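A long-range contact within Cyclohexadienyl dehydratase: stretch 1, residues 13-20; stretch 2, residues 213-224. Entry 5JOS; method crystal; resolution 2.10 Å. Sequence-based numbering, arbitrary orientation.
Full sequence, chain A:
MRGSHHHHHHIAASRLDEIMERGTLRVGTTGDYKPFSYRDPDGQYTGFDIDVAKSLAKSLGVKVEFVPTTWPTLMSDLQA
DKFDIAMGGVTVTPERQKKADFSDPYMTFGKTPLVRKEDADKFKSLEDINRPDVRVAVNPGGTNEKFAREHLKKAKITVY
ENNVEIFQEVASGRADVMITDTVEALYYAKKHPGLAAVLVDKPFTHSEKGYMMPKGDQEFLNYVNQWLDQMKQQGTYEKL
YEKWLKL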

ATOM      1  N   ALA A  13     -16.594  27.181  10.013  1.00108.83           N
ATOM      2  CA  ALA A  13     -16.509  25.833  10.579  1.00102.20           C
ATOM      3  C   ALA A  13     -16.188  24.870   9.403  1.00 94.25           C
ATOM      4  O   ALA A  13     -16.750  24.982   8.297  1.00 95.92           O
ATOM      5  CB  ALA A  13     -17.811  25.444  11.314  1.00 99.05           C
ATOM      6  N   SER A  14     -15.228  23.982   9.646  1.00 85.36           N
ATOM      7  CA  SER A  14     -14.738  23.006   8.678  1.00 74.99           C
ATOM      8  C   SER A  14     -15.168  21.603   9.077  1.00 69.87           C
ATOM      9  O   SER A  14     -15.682  21.371  10.168  1.00 68.20           O
ATOM     10  CB  SER A  14     -13.213  23.058   8.629  1.00 75.71           C
ATOM     11  OG  SER A  14     -12.656  22.769   9.921  1.00 75.25           O
ATOM     12  N   ARG A  15     -14.927  20.644   8.200  1.00 64.72           N
ATOM     13  CA  ARG A  15     -15.099  19.270   8.569  1.00 64.95           C
ATOM     14  C   ARG A  15     -14.206  18.909   9.753  1.00 58.35           C
ATOM     15  O   ARG A  15     -14.581  18.115  10.611  1.00 55.65           O
ATOM     16  CB  ARG A  15     -14.759  18.383   7.375  1.00 71.64           C
ATOM     17  CG  ARG A  15     -15.428  18.809   6.012  1.00 87.78           C
ATOM     18  CD  ARG A  15     -15.424  17.654   4.976  1.00 99.80           C
ATOM     19  NE  ARG A  15     -16.252  16.557   5.536  1.00 98.17           N
ATOM     20  CZ  ARG A  15     -15.856  15.577   6.361  1.00 79.87           C
ATOM     21  NH1 ARG A  15     -14.573  15.394   6.696  1.00 82.78           N
ATOM     22  NH2 ARG A  15     -16.776  14.742   6.824  1.00 72.94           N
ATOM     23  N   LEU A  16     -13.004  19.480   9.808  1.00 55.95           N
ATOM     24  CA  LEU A  16     -12.122  19.201  10.952  1.00 56.48           C
ATOM     25  C   LEU A  16     -12.791  19.639  12.276  1.00 56.46           C
ATOM     26  O   LEU A  16     -12.773  18.912  13.297  1.00 56.33           O
ATOM     27  CB  LEU A  16     -10.761  19.853  10.720  1.00 55.45           C
ATOM     28  CG  LEU A  16      -9.696  19.521  11.742  1.00 53.67           C
ATOM     29  CD1 LEU A  16      -9.343  18.033  11.802  1.00 49.84           C
ATOM     30  CD2 LEU A  16      -8.470  20.320  11.375  1.00 55.14           C
ATOM     31  N   ASP A  17     -13.508  20.766  12.244  1.00 58.80           N
ATOM     32  CA  ASP A  17     -14.290  21.141  13.416  1.00 61.51           C
ATOM     33  C   ASP A  17     -15.437  20.231  13.744  1.00 64.09           C
ATOM     34  O   ASP A  17     -15.673  20.031  14.960  1.00 60.75           O
ATOM     35  CB  ASP A  17     -14.867  22.524  13.286  1.00 71.76           C
ATOM     36  CG  ASP A  17     -13.823  23.548  13.322  1.00 75.60           C
ATOM     37  OD1 ASP A  17     -13.047  23.561  14.297  1.00 79.70           O
ATOM     38  OD2 ASP A  17     -13.725  24.305  12.353  1.00 80.96           O
ATOM     39  N   GLU A  18     -16.177  19.758  12.705  1.00 57.88           N
ATOM     40  CA  GLU A  18     -17.342  18.934  12.907  1.00 59.77           C
ATOM     41  C   GLU A  18     -16.878  17.697  13.643  1.00 56.48           C
ATOM     42  O   GLU A  18     -17.553  17.170  14.529  1.00 59.87           O
ATOM     43  CB  GLU A  18     -17.999  18.512  11.541  1.00 62.56           C
ATOM     44  N   ILE A  19     -15.751  17.151  13.193  1.00 58.38           N
ATOM     45  CA  ILE A  19     -15.178  15.912  13.782  1.00 53.08           C
ATOM     46  C   ILE A  19     -14.862  16.172  15.246  1.00 55.95           C
ATOM     47  O   ILE A  19     -15.271  15.400  16.146  1.00 55.90           O
ATOM     48  CB  ILE A  19     -13.891  15.463  13.045  1.00 52.09           C
ATOM     49  CG1 ILE A  19     -14.212  15.068  11.596  1.00 52.37           C
ATOM     50  CG2 ILE A  19     -13.247  14.255  13.725  1.00 50.62           C
ATOM     51  CD1 ILE A  19     -13.039  15.162  10.635  1.00 48.74           C
ATOM     52  N   MET A  20     -14.151  17.267  15.508  1.00 56.84           N
ATOM     53  CA  MET A  20     -13.828  17.542  16.917  1.00 64.38           C
ATOM     54  C   MET A  20     -15.060  17.809  17.747  1.00 67.37           C
ATOM     55  O   MET A  20     -15.186  17.258  18.850  1.00 62.62           O
ATOM     56  CB  MET A  20     -12.765  18.635  17.102  1.00 66.23           C
ATOM     57  CG  MET A  20     -11.407  17.922  17.125  1.00 64.25           C
ATOM     58  SD  MET A  20     -10.103  18.925  16.502  1.00 64.85           S
ATOM     59  CE  MET A  20      -9.070  17.661  15.878  1.00 71.16           C
ATOM     60  N   MET A 213     -10.482  11.412   1.030  1.00 36.10           N
ATOM     61  CA  MET A 213     -11.277  12.433   1.727  1.00 43.10           C
ATOM     62  C   MET A 213     -12.259  13.152   0.773  1.00 45.35           C
ATOM     63  O   MET A 213     -11.979  13.246  -0.440  1.00 44.46           O
ATOM     64  CB  MET A 213     -10.312  13.494   2.356  1.00 42.90           C
ATOM     65  CG  MET A 213      -9.736  12.993   3.668  1.00 48.80           C
ATOM     66  SD  MET A 213      -8.302  13.864   4.355  1.00 51.34           S
ATOM     67  CE  MET A 213      -7.148  13.156   3.264  1.00 47.07           C
ATOM     68  N   PRO A 214     -13.394  13.643   1.283  1.00 48.31           N
ATOM     69  CA  PRO A 214     -14.280  14.390   0.358  1.00 49.76           C
ATOM     70  C   PRO A 214     -13.592  15.657  -0.097  1.00 46.40           C
ATOM     71  O   PRO A 214     -12.827  16.254   0.613  1.00 47.40           O
ATOM     72  CB  PRO A 214     -15.529  14.688   1.192  1.00 54.49           C
ATOM     73  CG  PRO A 214     -15.069  14.595   2.601  1.00 54.57           C
ATOM     74  CD  PRO A 214     -13.964  13.580   2.640  1.00 51.52           C
ATOM     75  N   LYS A 215     -13.771  15.988  -1.355  1.00 48.70           N
ATOM     76  CA  LYS A 215     -13.232  17.226  -1.939  1.00 51.62           C
ATOM     77  C   LYS A 215     -13.605  18.526  -1.242  1.00 51.27           C
ATOM     78  O   LYS A 215     -14.716  18.722  -0.695  1.00 51.52           O
ATOM     79  CB  LYS A 215     -13.639  17.348  -3.405  1.00 55.86           C
ATOM     80  CG  LYS A 215     -12.702  16.659  -4.410  1.00 56.17           C
ATOM     81  CD  LYS A 215     -13.269  17.004  -5.782  1.00 64.50           C
ATOM     82  CE  LYS A 215     -12.224  17.244  -6.832  1.00 68.23           C
ATOM     83  NZ  LYS A 215     -11.463  16.006  -6.983  1.00 64.99           N
ATOM     84  N   GLY A 216     -12.675  19.459  -1.294  1.00 55.06           N
ATOM     85  CA  GLY A 216     -12.963  20.832  -0.783  1.00 58.69           C
ATOM     86  C   GLY A 216     -12.736  21.111   0.685  1.00 61.29           C
ATOM     87  O   GLY A 216     -13.147  22.143   1.183  1.00 63.20           O
ATOM     88  N   ASP A 217     -12.145  20.192   1.466  1.00 69.43           N
ATOM     89  CA  ASP A 217     -11.790  20.600   2.843  1.00 63.69           C
ATOM     90  C   ASP A 217     -10.320  20.548   2.970  1.00 60.18           C
ATOM     91  O   ASP A 217      -9.737  19.447   3.381  1.00 62.58           O
ATOM     92  CB  ASP A 217     -12.496  19.801   3.951  1.00 69.58           C
ATOM     93  CG  ASP A 217     -12.510  20.587   5.315  1.00 77.29           C
ATOM     94  OD1 ASP A 217     -11.564  20.497   6.166  1.00 71.21           O
ATOM     95  OD2 ASP A 217     -13.464  21.385   5.525  1.00 89.93           O
ATOM     96  N   GLN A 218      -9.654  21.668   2.640  1.00 55.61           N
ATOM     97  CA  GLN A 218      -8.155  21.569   2.698  1.00 58.56           C
ATOM     98  C   GLN A 218      -7.657  21.449   4.151  1.00 53.48           C
ATOM     99  O   GLN A 218      -6.530  21.023   4.357  1.00 50.24           O
ATOM    100  CB  GLN A 218      -7.387  22.659   1.936  1.00 63.30           C
ATOM    101  CG  GLN A 218      -7.279  22.463   0.421  1.00 68.10           C
ATOM    102  CD  GLN A 218      -7.444  21.028  -0.136  1.00 69.59           C
ATOM    103  OE1 GLN A 218      -8.568  20.430  -0.205  1.00 64.72           O
ATOM    104  NE2 GLN A 218      -6.332  20.490  -0.624  1.00 71.24           N
ATOM    105  N   GLU A 219      -8.495  21.817   5.133  1.00 47.22           N
ATOM    106  CA  GLU A 219      -8.089  21.842   6.490  1.00 46.83           C
ATOM    107  C   GLU A 219      -7.878  20.436   7.009  1.00 44.18           C
ATOM    108  O   GLU A 219      -6.801  20.107   7.455  1.00 40.84           O
ATOM    109  CB  GLU A 219      -9.151  22.561   7.327  1.00 52.86           C
ATOM    110  CG  GLU A 219      -8.591  23.085   8.623  1.00 59.60           C
ATOM    111  CD  GLU A 219      -9.547  24.034   9.353  1.00 62.79           C
ATOM    112  OE1 GLU A 219      -9.405  25.268   9.178  1.00 66.16           O
ATOM    113  OE2 GLU A 219     -10.441  23.505  10.073  1.00 60.50           O
ATOM    114  N   PHE A 220      -8.862  19.560   6.839  1.00 42.04           N
ATOM    115  CA  PHE A 220      -8.682  18.188   7.255  1.00 42.32           C
ATOM    116  C   PHE A 220      -7.561  17.534   6.442  1.00 40.56           C
ATOM    117  O   PHE A 220      -6.689  16.839   6.962  1.00 36.79           O
ATOM    118  CB  PHE A 220      -9.976  17.429   7.094  1.00 43.67           C
ATOM    119  CG  PHE A 220      -9.982  16.018   7.692  1.00 44.98           C
ATOM    120  CD1 PHE A 220      -9.232  15.687   8.760  1.00 48.38           C
ATOM    121  CD2 PHE A 220     -10.764  15.051   7.137  1.00 48.03           C
ATOM    122  CE1 PHE A 220      -9.267  14.422   9.311  1.00 50.11           C
ATOM    123  CE2 PHE A 220     -10.809  13.781   7.650  1.00 47.71           C
ATOM    124  CZ  PHE A 220     -10.068  13.463   8.761  1.00 48.76           C
ATOM    125  N   LEU A 221      -7.545  17.776   5.156  1.00 42.45           N
ATOM    126  CA  LEU A 221      -6.561  17.125   4.328  1.00 40.51           C
ATOM    127  C   LEU A 221      -5.138  17.569   4.782  1.00 40.50           C
ATOM    128  O   LEU A 221      -4.221  16.771   4.851  1.00 37.37           O
ATOM    129  CB  LEU A 221      -6.760  17.479   2.878  1.00 45.27           C
ATOM    130  CG  LEU A 221      -5.585  17.034   2.023  1.00 48.17           C
ATOM    131  CD1 LEU A 221      -5.799  15.577   1.741  1.00 47.60           C
ATOM    132  CD2 LEU A 221      -5.403  17.764   0.712  1.00 54.55           C
ATOM    133  N   ASN A 222      -4.948  18.855   5.013  1.00 38.25           N
ATOM    134  CA  ASN A 222      -3.640  19.339   5.521  1.00 40.26           C
ATOM    135  C   ASN A 222      -3.261  18.720   6.874  1.00 40.31           C
ATOM    136  O   ASN A 222      -2.084  18.464   7.110  1.00 39.61           O
ATOM    137  CB  ASN A 222      -3.673  20.828   5.703  1.00 43.21           C
ATOM    138  CG  ASN A 222      -3.620  21.562   4.371  1.00 45.50           C
ATOM    139  OD1 ASN A 222      -3.419  21.002   3.330  1.00 48.53           O
ATOM    140  ND2 ASN A 222      -3.830  22.798   4.429  1.00 47.55           N
ATOM    141  N   TYR A 223      -4.247  18.599   7.768  1.00 39.07           N
ATOM    142  CA  TYR A 223      -3.994  17.917   9.019  1.00 42.39           C
ATOM    143  C   TYR A 223      -3.488  16.526   8.732  1.00 38.27           C
ATOM    144  O   TYR A 223      -2.517  16.093   9.270  1.00 37.66           O
ATOM    145  CB  TYR A 223      -5.273  17.766   9.858  1.00 41.66           C
ATOM    146  CG  TYR A 223      -5.041  17.260  11.292  1.00 40.50           C
ATOM    147  CD1 TYR A 223      -4.815  15.911  11.559  1.00 38.55           C
ATOM    148  CD2 TYR A 223      -5.090  18.136  12.396  1.00 40.10           C
ATOM    149  CE1 TYR A 223      -4.572  15.473  12.870  1.00 38.66           C
ATOM    150  CE2 TYR A 223      -4.855  17.681  13.698  1.00 40.51           C
ATOM    151  CZ  TYR A 223      -4.606  16.340  13.923  1.00 38.83           C
ATOM    152  OH  TYR A 223      -4.397  15.845  15.205  1.00 42.07           O
ATOM    153  N   VAL A 224      -4.214  15.785   7.924  1.00 36.76           N
ATOM    154  CA  VAL A 224      -3.808  14.401   7.622  1.00 34.63           C
ATOM    155  C   VAL A 224      -2.451  14.261   7.077  1.00 35.27           C
ATOM    156  O   VAL A 224      -1.707  13.330   7.484  1.00 33.29           O
ATOM    157  CB  VAL A 224      -4.801  13.671   6.706  1.00 36.51           C
ATOM    158  CG1 VAL A 224      -4.302  12.283   6.325  1.00 35.50           C
ATOM    159  CG2 VAL A 224      -6.103  13.535   7.393  1.00 36.37           C
TER

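Two helix N-termini meet in this contact, and the residues that cap them supply its polar core. Asp217, the N-cap of helix 218-224, accepts from its own helix through OD1, 2.9 Å from Phe220 N, while its OD2 accepts a hydrogen bond from Arg15 N across the interface (3.1 Å, 165°). Arg15 N belongs to the first turn of helix 15-20, where backbone amides have no intrahelical acceptor, so a single carboxylate serves the starts of both helices. Ser14 is the corresponding N-cap of stretch 1. Its OG accepts from Asp17 N at 3.2 Å and donates to Glu219 OE2 at 2.3 Å, a very short separation for a hydrogen bond; the p rotamer of Ser14 and the extended t,t side chain of Glu219 bring these atoms together. Asp17 OD2 in turn accepts a hydrogen bond from Ser14 N (3.1 Å), yet it also lies 4.1 Å from Glu219 OE2, placing like charges close together.

Arg15 bends through chi3 (p) across stretch 2. Pro214 CG covers one face of its guanidinium, 3.7 Å from NE, and Phe220 CD2 approaches the guanidinium edge, 3.8 Å from NH1. NH2 is hydrogen-bonded elsewhere in the structure, whereas NH1 is buried without a partner.

Beyond the polar groups, the helices cross at 75° with their axes 9.0 Å apart, and Leu16 and Phe220 mark the nearest backbone approach, CA to CA 5.2 Å. Leu16 packs against both aromatic residues: its CD1 lies 3.8 Å from Phe220 CD1 and 4.3 Å from Tyr223 CD2, and its CD2 lies 4.2 Å from Tyr223 CD2. The Phe220 ring, itself buried, offers a face to Ile19, whose CD1 sits 3.9 Å from the ring centroid in a CH-pi contact; apolar Leu16 and Ile19 fill this space without polar groups needing partners. Altogether the two stretches bury 500 Å².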